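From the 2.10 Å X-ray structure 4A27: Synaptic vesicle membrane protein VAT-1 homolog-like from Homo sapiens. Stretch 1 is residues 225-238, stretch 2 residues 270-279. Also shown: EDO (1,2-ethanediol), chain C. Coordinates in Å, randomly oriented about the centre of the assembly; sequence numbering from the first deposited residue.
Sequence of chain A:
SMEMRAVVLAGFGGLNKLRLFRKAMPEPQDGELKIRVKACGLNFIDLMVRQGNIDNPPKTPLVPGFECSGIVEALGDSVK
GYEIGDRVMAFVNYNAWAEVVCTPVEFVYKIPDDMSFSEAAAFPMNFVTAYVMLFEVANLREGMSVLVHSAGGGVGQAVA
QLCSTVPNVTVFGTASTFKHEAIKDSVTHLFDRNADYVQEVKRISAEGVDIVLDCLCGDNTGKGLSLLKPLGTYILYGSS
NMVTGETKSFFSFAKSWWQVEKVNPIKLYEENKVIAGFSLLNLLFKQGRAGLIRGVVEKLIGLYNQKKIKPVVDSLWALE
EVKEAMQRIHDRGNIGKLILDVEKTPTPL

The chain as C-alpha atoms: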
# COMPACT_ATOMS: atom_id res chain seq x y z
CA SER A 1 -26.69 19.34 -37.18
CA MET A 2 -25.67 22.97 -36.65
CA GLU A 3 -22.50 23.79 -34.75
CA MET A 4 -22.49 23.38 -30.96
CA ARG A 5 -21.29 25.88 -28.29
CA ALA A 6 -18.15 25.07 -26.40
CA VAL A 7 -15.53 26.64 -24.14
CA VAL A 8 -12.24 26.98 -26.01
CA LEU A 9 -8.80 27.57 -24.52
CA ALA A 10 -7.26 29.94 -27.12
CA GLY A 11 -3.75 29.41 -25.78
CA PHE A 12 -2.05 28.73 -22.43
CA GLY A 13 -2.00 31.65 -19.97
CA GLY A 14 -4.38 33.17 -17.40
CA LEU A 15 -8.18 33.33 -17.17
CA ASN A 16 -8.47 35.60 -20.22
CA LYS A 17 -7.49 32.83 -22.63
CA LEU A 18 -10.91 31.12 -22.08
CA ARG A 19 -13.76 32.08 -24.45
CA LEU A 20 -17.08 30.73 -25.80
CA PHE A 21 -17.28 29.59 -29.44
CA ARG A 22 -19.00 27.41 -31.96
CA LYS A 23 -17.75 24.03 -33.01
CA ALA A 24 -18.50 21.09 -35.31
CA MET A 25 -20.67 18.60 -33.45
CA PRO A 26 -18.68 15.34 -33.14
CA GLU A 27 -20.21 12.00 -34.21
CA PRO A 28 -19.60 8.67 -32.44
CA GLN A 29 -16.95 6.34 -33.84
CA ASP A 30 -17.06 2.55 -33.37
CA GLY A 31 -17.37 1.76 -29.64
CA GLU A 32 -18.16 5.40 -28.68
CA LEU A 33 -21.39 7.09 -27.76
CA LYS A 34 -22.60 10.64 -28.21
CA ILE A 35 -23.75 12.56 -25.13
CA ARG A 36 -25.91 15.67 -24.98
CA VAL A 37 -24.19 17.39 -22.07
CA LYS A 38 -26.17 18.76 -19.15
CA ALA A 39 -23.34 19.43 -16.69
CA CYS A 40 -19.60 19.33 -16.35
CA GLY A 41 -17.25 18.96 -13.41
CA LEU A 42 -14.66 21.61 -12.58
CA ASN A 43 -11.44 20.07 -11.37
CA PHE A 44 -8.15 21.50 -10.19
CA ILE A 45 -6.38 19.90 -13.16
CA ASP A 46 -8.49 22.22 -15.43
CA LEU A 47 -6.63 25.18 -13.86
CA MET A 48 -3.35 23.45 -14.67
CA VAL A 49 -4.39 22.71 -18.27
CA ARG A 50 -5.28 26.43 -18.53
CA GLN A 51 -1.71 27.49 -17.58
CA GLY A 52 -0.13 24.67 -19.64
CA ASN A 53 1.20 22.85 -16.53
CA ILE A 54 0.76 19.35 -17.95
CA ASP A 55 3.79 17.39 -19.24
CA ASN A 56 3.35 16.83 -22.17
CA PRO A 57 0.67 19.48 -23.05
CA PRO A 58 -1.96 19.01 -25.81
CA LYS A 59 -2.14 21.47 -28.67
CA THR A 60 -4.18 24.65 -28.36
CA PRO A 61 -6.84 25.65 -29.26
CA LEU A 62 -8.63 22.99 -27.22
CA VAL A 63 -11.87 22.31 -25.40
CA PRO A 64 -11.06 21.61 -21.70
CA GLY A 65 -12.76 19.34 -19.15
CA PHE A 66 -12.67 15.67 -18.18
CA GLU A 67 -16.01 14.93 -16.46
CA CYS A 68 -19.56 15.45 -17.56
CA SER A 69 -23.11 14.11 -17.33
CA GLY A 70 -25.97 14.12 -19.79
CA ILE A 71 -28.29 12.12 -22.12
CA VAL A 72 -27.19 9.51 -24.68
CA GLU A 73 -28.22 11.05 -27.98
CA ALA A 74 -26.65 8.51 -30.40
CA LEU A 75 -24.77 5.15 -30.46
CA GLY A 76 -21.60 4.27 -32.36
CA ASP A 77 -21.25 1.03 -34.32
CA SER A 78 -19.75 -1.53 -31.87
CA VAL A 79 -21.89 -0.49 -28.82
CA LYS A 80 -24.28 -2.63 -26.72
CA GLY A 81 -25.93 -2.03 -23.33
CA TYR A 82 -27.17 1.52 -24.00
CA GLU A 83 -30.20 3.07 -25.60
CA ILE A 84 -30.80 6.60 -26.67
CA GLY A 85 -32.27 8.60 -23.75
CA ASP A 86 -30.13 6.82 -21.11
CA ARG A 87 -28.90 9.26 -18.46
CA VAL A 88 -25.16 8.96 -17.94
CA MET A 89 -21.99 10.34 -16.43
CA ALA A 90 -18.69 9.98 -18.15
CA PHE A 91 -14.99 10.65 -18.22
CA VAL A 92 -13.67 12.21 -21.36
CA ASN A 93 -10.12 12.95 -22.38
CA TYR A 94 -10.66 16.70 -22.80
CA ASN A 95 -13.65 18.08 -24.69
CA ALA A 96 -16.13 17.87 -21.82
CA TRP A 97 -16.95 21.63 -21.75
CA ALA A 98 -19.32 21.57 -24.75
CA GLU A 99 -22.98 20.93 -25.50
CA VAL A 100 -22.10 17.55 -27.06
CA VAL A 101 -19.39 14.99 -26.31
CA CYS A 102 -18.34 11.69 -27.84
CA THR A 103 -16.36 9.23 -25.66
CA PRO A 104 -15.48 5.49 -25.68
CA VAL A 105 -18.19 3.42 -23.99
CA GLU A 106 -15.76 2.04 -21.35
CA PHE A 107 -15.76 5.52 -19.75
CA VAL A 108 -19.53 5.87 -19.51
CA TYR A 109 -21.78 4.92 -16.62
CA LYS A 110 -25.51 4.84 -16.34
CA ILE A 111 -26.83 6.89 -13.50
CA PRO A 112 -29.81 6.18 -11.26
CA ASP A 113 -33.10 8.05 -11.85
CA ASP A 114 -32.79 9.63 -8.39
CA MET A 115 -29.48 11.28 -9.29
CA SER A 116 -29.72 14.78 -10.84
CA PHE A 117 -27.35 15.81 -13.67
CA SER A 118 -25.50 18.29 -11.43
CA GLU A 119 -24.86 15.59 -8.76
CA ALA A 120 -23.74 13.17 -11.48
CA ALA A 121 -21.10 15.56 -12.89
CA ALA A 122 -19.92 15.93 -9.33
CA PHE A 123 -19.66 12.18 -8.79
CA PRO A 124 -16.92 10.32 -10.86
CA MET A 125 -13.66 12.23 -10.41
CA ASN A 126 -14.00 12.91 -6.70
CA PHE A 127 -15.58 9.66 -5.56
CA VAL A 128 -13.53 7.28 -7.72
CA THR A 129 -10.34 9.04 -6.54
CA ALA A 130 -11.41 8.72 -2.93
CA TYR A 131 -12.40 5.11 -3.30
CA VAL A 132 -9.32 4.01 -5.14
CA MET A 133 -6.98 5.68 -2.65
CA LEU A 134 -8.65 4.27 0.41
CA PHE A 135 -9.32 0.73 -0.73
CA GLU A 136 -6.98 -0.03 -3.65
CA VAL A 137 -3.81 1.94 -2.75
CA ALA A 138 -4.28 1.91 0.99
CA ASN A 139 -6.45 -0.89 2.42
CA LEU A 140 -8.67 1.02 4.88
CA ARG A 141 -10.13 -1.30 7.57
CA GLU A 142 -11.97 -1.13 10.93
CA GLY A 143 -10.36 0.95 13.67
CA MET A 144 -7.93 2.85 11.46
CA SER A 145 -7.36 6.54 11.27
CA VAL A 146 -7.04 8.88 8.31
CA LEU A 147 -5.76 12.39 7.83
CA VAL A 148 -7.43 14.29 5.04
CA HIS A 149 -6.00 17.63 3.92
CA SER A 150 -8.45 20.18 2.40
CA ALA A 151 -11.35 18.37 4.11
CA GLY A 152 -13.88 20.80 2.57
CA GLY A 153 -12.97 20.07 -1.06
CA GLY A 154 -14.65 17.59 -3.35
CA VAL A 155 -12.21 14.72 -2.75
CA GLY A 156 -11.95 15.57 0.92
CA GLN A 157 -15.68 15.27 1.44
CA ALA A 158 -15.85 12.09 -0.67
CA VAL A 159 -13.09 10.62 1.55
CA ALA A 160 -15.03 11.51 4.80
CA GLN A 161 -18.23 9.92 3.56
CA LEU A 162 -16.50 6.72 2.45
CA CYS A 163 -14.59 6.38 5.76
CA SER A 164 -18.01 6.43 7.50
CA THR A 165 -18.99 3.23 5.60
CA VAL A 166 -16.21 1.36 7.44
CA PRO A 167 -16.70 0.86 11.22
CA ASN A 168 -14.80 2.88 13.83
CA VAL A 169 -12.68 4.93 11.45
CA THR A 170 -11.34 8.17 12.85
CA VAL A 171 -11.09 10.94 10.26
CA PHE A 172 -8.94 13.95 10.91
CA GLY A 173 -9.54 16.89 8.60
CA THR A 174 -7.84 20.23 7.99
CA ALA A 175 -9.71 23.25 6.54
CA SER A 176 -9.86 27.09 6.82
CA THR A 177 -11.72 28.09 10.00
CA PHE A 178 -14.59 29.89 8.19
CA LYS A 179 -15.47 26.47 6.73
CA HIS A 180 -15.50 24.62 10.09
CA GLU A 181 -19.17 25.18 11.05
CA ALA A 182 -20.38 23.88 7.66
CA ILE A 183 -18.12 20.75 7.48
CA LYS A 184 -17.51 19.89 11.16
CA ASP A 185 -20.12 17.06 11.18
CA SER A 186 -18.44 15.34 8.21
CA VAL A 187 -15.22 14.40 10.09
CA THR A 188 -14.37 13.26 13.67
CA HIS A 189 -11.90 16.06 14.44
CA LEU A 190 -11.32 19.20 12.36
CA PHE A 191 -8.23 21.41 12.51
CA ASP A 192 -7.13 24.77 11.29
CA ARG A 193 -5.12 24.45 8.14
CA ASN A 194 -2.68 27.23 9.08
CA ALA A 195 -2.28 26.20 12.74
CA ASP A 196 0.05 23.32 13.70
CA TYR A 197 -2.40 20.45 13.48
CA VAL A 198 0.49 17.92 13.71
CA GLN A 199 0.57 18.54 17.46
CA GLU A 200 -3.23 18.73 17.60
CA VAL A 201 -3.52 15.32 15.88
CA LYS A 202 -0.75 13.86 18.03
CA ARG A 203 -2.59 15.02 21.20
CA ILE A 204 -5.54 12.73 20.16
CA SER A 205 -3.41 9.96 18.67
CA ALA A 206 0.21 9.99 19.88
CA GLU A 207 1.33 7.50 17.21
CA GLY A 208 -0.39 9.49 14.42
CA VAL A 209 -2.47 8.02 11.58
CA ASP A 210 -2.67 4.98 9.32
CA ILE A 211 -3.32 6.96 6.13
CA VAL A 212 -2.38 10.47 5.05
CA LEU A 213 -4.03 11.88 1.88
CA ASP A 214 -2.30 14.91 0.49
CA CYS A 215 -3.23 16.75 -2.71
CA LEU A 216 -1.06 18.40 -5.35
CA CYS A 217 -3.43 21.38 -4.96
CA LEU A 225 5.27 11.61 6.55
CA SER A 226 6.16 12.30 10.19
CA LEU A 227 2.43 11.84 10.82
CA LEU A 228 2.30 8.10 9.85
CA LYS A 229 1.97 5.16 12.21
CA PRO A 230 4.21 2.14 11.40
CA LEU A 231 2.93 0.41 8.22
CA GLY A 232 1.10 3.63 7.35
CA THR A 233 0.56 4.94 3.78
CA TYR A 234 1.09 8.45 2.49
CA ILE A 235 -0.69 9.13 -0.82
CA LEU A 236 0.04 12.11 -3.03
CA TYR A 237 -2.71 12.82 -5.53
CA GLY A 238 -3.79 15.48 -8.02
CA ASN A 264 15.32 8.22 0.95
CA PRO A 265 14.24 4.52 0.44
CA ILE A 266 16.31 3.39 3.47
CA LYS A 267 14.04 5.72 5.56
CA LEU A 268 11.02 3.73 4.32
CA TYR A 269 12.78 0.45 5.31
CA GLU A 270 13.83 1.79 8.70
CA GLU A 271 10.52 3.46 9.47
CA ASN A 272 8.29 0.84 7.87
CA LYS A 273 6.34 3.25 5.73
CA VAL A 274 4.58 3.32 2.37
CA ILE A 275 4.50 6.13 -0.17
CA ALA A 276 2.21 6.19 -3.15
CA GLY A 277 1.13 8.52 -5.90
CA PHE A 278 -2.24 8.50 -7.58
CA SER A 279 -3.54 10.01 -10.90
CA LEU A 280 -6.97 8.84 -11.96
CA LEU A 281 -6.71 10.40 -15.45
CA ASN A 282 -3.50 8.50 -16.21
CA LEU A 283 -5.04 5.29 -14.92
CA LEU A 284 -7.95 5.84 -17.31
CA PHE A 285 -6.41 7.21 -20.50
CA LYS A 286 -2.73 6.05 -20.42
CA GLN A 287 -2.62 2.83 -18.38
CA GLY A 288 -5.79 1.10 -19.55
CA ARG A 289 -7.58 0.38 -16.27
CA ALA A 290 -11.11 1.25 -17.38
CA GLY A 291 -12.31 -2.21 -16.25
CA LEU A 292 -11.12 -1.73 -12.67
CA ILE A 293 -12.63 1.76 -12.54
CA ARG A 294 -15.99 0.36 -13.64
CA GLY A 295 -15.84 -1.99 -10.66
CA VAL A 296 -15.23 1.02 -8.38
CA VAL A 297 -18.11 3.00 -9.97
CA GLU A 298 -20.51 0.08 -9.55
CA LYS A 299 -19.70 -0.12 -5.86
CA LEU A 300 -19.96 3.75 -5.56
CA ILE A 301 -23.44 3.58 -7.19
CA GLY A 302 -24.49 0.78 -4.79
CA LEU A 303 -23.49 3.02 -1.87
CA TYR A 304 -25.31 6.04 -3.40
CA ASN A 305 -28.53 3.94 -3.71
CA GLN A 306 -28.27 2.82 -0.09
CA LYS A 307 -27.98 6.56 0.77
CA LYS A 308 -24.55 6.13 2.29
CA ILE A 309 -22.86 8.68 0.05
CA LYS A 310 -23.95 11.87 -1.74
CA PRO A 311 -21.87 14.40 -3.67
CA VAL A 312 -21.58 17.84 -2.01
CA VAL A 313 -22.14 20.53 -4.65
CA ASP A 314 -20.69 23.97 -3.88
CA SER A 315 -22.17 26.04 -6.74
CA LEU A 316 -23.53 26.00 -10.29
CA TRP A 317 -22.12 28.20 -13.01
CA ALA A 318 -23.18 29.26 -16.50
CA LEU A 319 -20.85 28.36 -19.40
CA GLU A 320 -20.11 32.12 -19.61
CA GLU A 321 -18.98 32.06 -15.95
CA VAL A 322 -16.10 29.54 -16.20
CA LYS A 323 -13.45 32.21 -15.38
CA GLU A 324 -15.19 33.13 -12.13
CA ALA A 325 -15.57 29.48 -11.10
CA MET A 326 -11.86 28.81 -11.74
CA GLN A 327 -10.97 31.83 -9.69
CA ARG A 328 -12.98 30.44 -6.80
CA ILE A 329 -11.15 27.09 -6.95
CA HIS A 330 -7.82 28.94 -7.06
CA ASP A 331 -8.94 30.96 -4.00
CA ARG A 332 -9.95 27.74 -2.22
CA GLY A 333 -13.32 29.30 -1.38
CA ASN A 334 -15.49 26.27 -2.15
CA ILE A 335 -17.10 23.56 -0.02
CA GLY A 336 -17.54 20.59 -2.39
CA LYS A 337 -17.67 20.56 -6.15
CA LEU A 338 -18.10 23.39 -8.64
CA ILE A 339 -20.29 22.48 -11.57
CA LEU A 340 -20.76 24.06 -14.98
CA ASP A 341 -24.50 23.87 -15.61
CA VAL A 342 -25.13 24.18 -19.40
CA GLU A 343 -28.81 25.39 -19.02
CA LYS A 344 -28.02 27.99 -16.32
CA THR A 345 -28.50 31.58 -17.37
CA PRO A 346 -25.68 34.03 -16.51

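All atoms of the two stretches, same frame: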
# COMPACT_ATOMS: atom_id res chain seq x y z
N LEU A 225 4.02 12.35 6.49
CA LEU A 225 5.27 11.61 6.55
C LEU A 225 5.63 11.32 8.01
O LEU A 225 5.58 10.17 8.48
CB LEU A 225 6.36 12.41 5.84
N SER A 226 5.95 12.38 8.74
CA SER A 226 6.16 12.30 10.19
C SER A 226 4.86 11.95 10.93
O SER A 226 4.88 11.59 12.10
CB SER A 226 6.67 13.66 10.71
N LEU A 227 3.74 12.09 10.24
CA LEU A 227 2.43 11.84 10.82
C LEU A 227 2.04 10.32 10.83
O LEU A 227 1.11 9.90 11.51
CB LEU A 227 1.40 12.63 10.01
CG LEU A 227 1.09 14.11 10.22
CD1 LEU A 227 0.00 14.27 11.30
CD2 LEU A 227 2.37 14.90 10.53
N LEU A 228 2.73 9.51 10.05
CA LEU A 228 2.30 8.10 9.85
C LEU A 228 2.67 7.12 10.96
O LEU A 228 3.82 7.07 11.42
CB LEU A 228 2.92 7.56 8.57
CG LEU A 228 2.37 8.09 7.27
CD1 LEU A 228 3.36 7.67 6.17
CD2 LEU A 228 0.95 7.57 7.02
N LYS A 229 1.69 6.32 11.40
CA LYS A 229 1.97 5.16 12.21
C LYS A 229 2.90 4.20 11.42
O LYS A 229 3.07 4.36 10.22
CB LYS A 229 0.67 4.40 12.56
CG LYS A 229 -0.31 5.08 13.50
CD LYS A 229 -1.40 4.06 13.88
CE LYS A 229 -2.71 4.72 14.35
NZ LYS A 229 -3.91 3.78 14.14
N PRO A 230 3.55 3.22 12.10
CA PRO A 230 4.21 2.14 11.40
C PRO A 230 3.23 1.39 10.49
O PRO A 230 2.07 1.18 10.87
CB PRO A 230 4.69 1.19 12.54
CG PRO A 230 4.73 2.04 13.75
CD PRO A 230 3.66 3.08 13.56
N LEU A 231 3.72 1.00 9.32
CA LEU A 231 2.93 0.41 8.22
C LEU A 231 1.92 1.39 7.62
O LEU A 231 1.09 0.99 6.88
CB LEU A 231 2.21 -0.87 8.66
CG LEU A 231 3.21 -1.92 9.19
CD1 LEU A 231 2.51 -3.20 9.63
CD2 LEU A 231 4.26 -2.20 8.10
N GLY A 232 2.00 2.66 7.96
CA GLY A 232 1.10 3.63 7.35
C GLY A 232 1.43 3.99 5.92
O GLY A 232 2.56 3.79 5.47
N THR A 233 0.46 4.62 5.23
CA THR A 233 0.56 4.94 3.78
C THR A 233 0.30 6.43 3.56
O THR A 233 -0.70 6.97 4.02
CB THR A 233 -0.50 4.19 2.95
OG1 THR A 233 -0.38 2.78 3.18
CG2 THR A 233 -0.33 4.49 1.47
N TYR A 234 1.25 7.08 2.92
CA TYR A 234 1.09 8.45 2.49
C TYR A 234 0.81 8.43 0.98
O TYR A 234 1.55 7.80 0.24
CB TYR A 234 2.37 9.23 2.84
CG TYR A 234 2.37 10.67 2.43
CD1 TYR A 234 1.86 11.65 3.26
CD2 TYR A 234 2.95 11.05 1.24
CE1 TYR A 234 1.88 12.98 2.88
CE2 TYR A 234 2.99 12.36 0.87
CZ TYR A 234 2.45 13.32 1.68
OH TYR A 234 2.49 14.62 1.27
N ILE A 235 -0.25 9.12 0.55
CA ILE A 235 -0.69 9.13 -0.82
C ILE A 235 -0.76 10.56 -1.32
O ILE A 235 -1.47 11.43 -0.74
CB ILE A 235 -2.08 8.42 -0.97
CG1 ILE A 235 -2.04 7.05 -0.33
CG2 ILE A 235 -2.49 8.22 -2.46
CD1 ILE A 235 -3.40 6.24 -0.41
N LEU A 236 0.06 10.84 -2.34
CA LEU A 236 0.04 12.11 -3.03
C LEU A 236 -0.83 12.00 -4.28
O LEU A 236 -0.59 11.16 -5.16
CB LEU A 236 1.46 12.53 -3.41
CG LEU A 236 1.55 13.97 -3.92
CD1 LEU A 236 1.21 14.97 -2.80
CD2 LEU A 236 2.94 14.24 -4.45
N TYR A 237 -1.83 12.85 -4.37
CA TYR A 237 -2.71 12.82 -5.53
C TYR A 237 -2.98 14.21 -6.08
O TYR A 237 -2.62 15.21 -5.45
CB TYR A 237 -4.02 12.19 -5.14
CG TYR A 237 -4.87 13.04 -4.21
CD1 TYR A 237 -4.68 13.00 -2.83
CD2 TYR A 237 -5.86 13.85 -4.71
CE1 TYR A 237 -5.49 13.73 -1.98
CE2 TYR A 237 -6.64 14.61 -3.89
CZ TYR A 237 -6.47 14.52 -2.53
OH TYR A 237 -7.25 15.25 -1.70
N GLY A 238 -3.68 14.26 -7.21
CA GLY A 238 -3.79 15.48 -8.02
C GLY A 238 -4.66 16.54 -7.40
O GLY A 238 -4.99 17.54 -8.04
N GLU A 270 13.57 1.59 7.28
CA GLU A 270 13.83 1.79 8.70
C GLU A 270 12.55 2.16 9.43
O GLU A 270 12.30 1.68 10.54
CB GLU A 270 14.89 2.88 8.91
CG GLU A 270 16.31 2.50 8.42
CD GLU A 270 17.20 1.87 9.49
OE1 GLU A 270 16.91 2.02 10.70
OE2 GLU A 270 18.20 1.21 9.11
N GLU A 271 11.73 3.00 8.81
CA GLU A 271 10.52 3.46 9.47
C GLU A 271 9.29 2.64 9.14
O GLU A 271 8.21 2.90 9.69
CB GLU A 271 10.30 4.94 9.17
CG GLU A 271 11.49 5.76 9.65
CD GLU A 271 11.41 7.22 9.35
OE1 GLU A 271 10.30 7.70 9.02
OE2 GLU A 271 12.45 7.89 9.47
N ASN A 272 9.42 1.66 8.25
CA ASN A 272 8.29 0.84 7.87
C ASN A 272 7.09 1.60 7.32
O ASN A 272 5.93 1.41 7.76
CB ASN A 272 7.84 -0.01 9.05
CG ASN A 272 8.80 -1.11 9.33
OD1 ASN A 272 9.04 -1.96 8.46
ND2 ASN A 272 9.34 -1.12 10.54
N LYS A 273 7.38 2.43 6.33
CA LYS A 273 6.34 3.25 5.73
C LYS A 273 6.21 3.08 4.21
O LYS A 273 7.10 2.53 3.57
CB LYS A 273 6.57 4.69 6.12
CG LYS A 273 6.08 4.98 7.53
CD LYS A 273 6.77 6.19 8.15
CE LYS A 273 6.46 6.30 9.67
NZ LYS A 273 6.82 7.65 10.26
N VAL A 274 5.05 3.50 3.72
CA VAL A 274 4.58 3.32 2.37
C VAL A 274 4.31 4.70 1.78
O VAL A 274 3.63 5.53 2.39
CB VAL A 274 3.23 2.55 2.36
CG1 VAL A 274 2.80 2.22 0.96
CG2 VAL A 274 3.35 1.29 3.18
N ILE A 275 4.83 4.93 0.58
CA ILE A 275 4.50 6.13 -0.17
C ILE A 275 3.96 5.77 -1.51
O ILE A 275 4.53 4.94 -2.19
CB ILE A 275 5.73 6.97 -0.36
CG1 ILE A 275 6.21 7.47 1.01
CG2 ILE A 275 5.43 8.17 -1.27
CD1 ILE A 275 7.68 7.93 1.03
N ALA A 276 2.89 6.45 -1.91
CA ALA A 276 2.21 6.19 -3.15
C ALA A 276 1.84 7.50 -3.84
O ALA A 276 1.68 8.53 -3.20
CB ALA A 276 0.94 5.40 -2.89
N GLY A 277 1.65 7.42 -5.15
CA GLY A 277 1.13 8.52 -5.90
C GLY A 277 -0.06 8.01 -6.64
O GLY A 277 -0.11 6.84 -6.98
N PHE A 278 -1.04 8.89 -6.88
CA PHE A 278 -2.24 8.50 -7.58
C PHE A 278 -2.77 9.58 -8.56
O PHE A 278 -2.95 10.73 -8.17
CB PHE A 278 -3.33 8.14 -6.61
CG PHE A 278 -4.58 7.65 -7.29
CD1 PHE A 278 -4.57 6.44 -7.98
CD2 PHE A 278 -5.72 8.44 -7.32
CE1 PHE A 278 -5.73 5.99 -8.65
CE2 PHE A 278 -6.87 7.99 -7.98
CZ PHE A 278 -6.87 6.77 -8.65
N SER A 279 -2.99 9.17 -9.81
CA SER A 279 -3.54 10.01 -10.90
C SER A 279 -4.62 9.24 -11.60
O SER A 279 -4.32 8.29 -12.35
CB SER A 279 -2.46 10.33 -11.92
OG SER A 279 -3.08 10.78 -13.13
C1 EDO C . -2.44 1.21 5.99
O1 EDO C . -1.13 1.69 5.66
C2 EDO C . -3.28 1.13 4.73
O2 EDO C . -3.78 -0.20 4.47

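Residues 232-237 and 274-278 run side by side as parallel strands, their directions differing by 22°. Tyr234 and Leu236 in one strand, and Val274 and Ala276 in the other, use both N and O in the ladder. Val274 N donates to Gly232 O (3.1 Å), Tyr234 N to Val274 O (2.9 Å), Ala276 N to Tyr234 O (2.9 Å), Leu236 N to Ala276 O (2.9 Å) and Phe278 N to Leu236 O (2.9 Å). Four of these carbonyls, all but Gly232 O, also receive CA-H contacts, the shortest of these from Gly277 CA to Leu236 O at 3.2 Å.

The strands are preceded by a turn in the first stretch and a helix end in the second. A type II turn from Lys229 to Gly232 closes with Gly232 N on Lys229 O (3.0 Å). Pro230, with phi -57°, suits its second position. Leu231 occupies the third with phi 65°, a positive value that residues with a CB take up reluctantly, but which this position demands, and its N bonds to Asn272 O at 2.7 Å. Asn272 also has positive phi, as it leaves the preceding helix; asparagine tolerates this conformation better than most residues. A CB on Gly232 would lie only 2.9 Å from Lys229 O, so glycine suits the end of the turn.

Lys273 gives up the most surface to the other stretch. Its CA-to-CB bond points sideways, but chi1 is m and the remaining torsions are t, so the extended chain carries its end to the type I turn from Leu225 to Leu228. There NZ makes weak hydrogen bonds to Leu225 O and Leu228 O, both 3.3 Å, and a long salt bridge to Glu271 OE1 (3.7 Å). Lys273 CE passes 3.9 Å from Leu228 CB on the way to the carbonyls.

Side chains alternate between the sheet faces. Thr233, Ile235, Tyr237, Val274, Ala276 and Phe278 share one face, where the beta-branched residues suit extended backbone. Thr233, with chi1 m, places OG1 3.7 Å from Val274 CB and 2.8 Å from O1 of the ethanediol, which in turn donates to Leu231 O (2.6 Å). Ile235 is m, t; its CG1 lies 4.3 Å from Ala276 CB, and its CG2 reaches Phe278 CB at 4.2 Å. Ala276 is buried and has only a CB to offer, while the Phe278 ring, with chi1 t, leads away from the first stretch.

Tyr234, Ile275 and Leu236 occupy the other face. Tyr234 has chi1 t and its hydroxyl bonds elsewhere in the structure. Leu236 adopts t, p, a common leucine rotamer, and its end leads away from the neighbouring strand. Beside it Gly277 adds no side chain, leaving the backbone to make the contact.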